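Uncharacterized protein (Photobacterium profundum, PDB 3R87) is a thioesterase of the 4-hydroxybenzoyl-CoA thioesterase family, which hydrolyses acyl thioesters. Local coordinates at the interface of chains A and B. Sequence-based numbering; all coordinates share one arbitrary frame. Chains: chain A/B, Putative uncharacterized protein.

The interface of chains A and B. Residues chain A 62-64; chain B 62-64.
A:Asn63 and B:Asn63 lie face to face across the two-fold axis, their carboxamides stacked with planes 22° apart and the two CG carbons 3.7 Å from each other. Each amide oxygen reaches over the partner's stem: A:Asn63 OD1 sits 3.3 Å from B:Asn63 CB, and the twin contact repeats this with the chains exchanged. Both side chains turn CG beside their own backbone N and away from the carbonyl carbon (chi1 -68°), which brings the two flat amides over one another on the same side of the sheet. On the opposite face, which also carries the alanine methyls, the CB of A:Met64 lies 3.5 Å from the carbonyl O of B:Ala62; CG stays near the same oxygen, and the chain then bends at chi2 and chi3.

Around this core run the backbone bonds of an antiparallel bridge centred on the asparagines. A:Met64 N donates to B:Ala62 O at 2.8 Å, and B:Ala62 N returns a bond to A:Met64 O at 3.0 Å; the symmetric pair closes the ladder on the other side. Further out, a water sits at each flank of the stacked pair, beside an amide oxygen. Water 1 lies 2.6 Å from A:Asn63 OD1 and 2.8 Å from B:Met64 O, so it ties the amide to the partner strand and should help fix its rotation; water 2 does the same for B:Asn63.

All six residues belong to strand 56-66, whose two copies meet edge to edge and join the sheets of the two hotdog-fold subunits into one continuous sheet, as in other hotdog thioesterase dimers; this pair is probably the dimer unit within the four-chain deposited assembly.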
ATOM      1  N   ALA A  62     -17.199   4.187   8.159  1.00  9.57           N
ATOM      2  CA  ALA A  62     -16.993   4.718   6.804  1.00  9.39           C
ATOM      3  C   ALA A  62     -17.991   4.054   5.898  1.00  9.04           C
ATOM      4  O   ALA A  62     -17.909   2.823   5.698  1.00 10.22           O
ATOM      5  CB  ALA A  62     -15.583   4.513   6.315  1.00 10.37           C
ATOM      6  N   ASN A  63     -18.883   4.834   5.315  1.00  9.47           N
ATOM      7  CA  ASN A  63     -19.878   4.337   4.365  1.00  9.66           C
ATOM      8  C   ASN A  63     -19.490   4.859   3.014  1.00  9.26           C
ATOM      9  O   ASN A  63     -19.566   6.105   2.800  1.00 10.52           O
ATOM     10  CB  ASN A  63     -21.307   4.737   4.710  1.00 11.56           C
ATOM     11  CG  ASN A  63     -21.784   4.055   5.970  1.00 13.04           C
ATOM     12  OD1 ASN A  63     -21.158   3.087   6.451  1.00 17.09           O
ATOM     13  ND2 ASN A  63     -22.931   4.283   6.316  1.00 23.38           N
ATOM     14  N   MET A  64     -19.056   4.007   2.123  1.00  9.73           N
ATOM     15  CA  MET A  64     -18.460   4.326   0.827  0.40  9.24           C
ATOM     16  C   MET A  64     -19.386   3.922  -0.300  1.00  9.63           C
ATOM     17  O   MET A  64     -19.989   2.817  -0.266  1.00 10.07           O
ATOM     18  CB  MET A  64     -17.107   3.570   0.692  0.40  8.85           C
ATOM     19  CG  MET A  64     -16.056   3.825   1.764  0.40  8.24           C
ATOM     20  SD  MET A  64     -15.361   5.484   1.758  0.40  8.77           S
ATOM     21  CE  MET A  64     -14.369   5.404   0.260  0.40  7.26           C
TER
ATOM     22  N   ALA B  62     -19.489  -0.074   0.292  1.00  9.57           N
ATOM     23  CA  ALA B  62     -18.834  -0.701   1.449  1.00  9.39           C
ATOM     24  C   ALA B  62     -19.178   0.112   2.663  1.00  9.04           C
ATOM     25  O   ALA B  62     -18.761   1.287   2.749  1.00 10.22           O
ATOM     26  CB  ALA B  62     -17.343  -0.823   1.269  1.00 10.37           C
ATOM     27  N   ASN B  63     -19.872  -0.490   3.612  1.00  9.47           N
ATOM     28  CA  ASN B  63     -20.229   0.159   4.873  1.00  9.66           C
ATOM     29  C   ASN B  63     -19.415  -0.498   5.948  1.00  9.26           C
ATOM     30  O   ASN B  63     -19.651  -1.709   6.233  1.00 10.52           O
ATOM     31  CB  ASN B  63     -21.715   0.085   5.200  1.00 11.56           C
ATOM     32  CG  ASN B  63     -22.535   0.913   4.238  1.00 13.04           C
ATOM     33  OD1 ASN B  63     -21.991   1.750   3.488  1.00 17.09           O
ATOM     34  ND2 ASN B  63     -23.739   0.948   4.434  1.00 23.38           N
ATOM     35  N   MET B  64     -18.470   0.200   6.521  1.00  9.73           N
ATOM     36  CA  MET B  64     -17.454  -0.300   7.446  0.40  9.24           C
ATOM     37  C   MET B  64     -17.693   0.235   8.841  1.00  9.63           C
ATOM     38  O   MET B  64     -18.005   1.442   9.017  1.00 10.07           O
ATOM     39  CB  MET B  64     -16.050   0.147   6.946  0.40  8.85           C
ATOM     40  CG  MET B  64     -15.646  -0.272   5.538  0.40  8.24           C
ATOM     41  SD  MET B  64     -15.383  -2.038   5.323  0.40  8.77           S
ATOM     42  CE  MET B  64     -13.849  -2.241   6.240  0.40  7.26           C
TER
HETATM   43  O   HOH W   1     -20.771   1.961   8.804  1.00 15.16           O
HETATM   44  O   HOH W   2     -22.432   2.881   1.148  1.00 15.16           O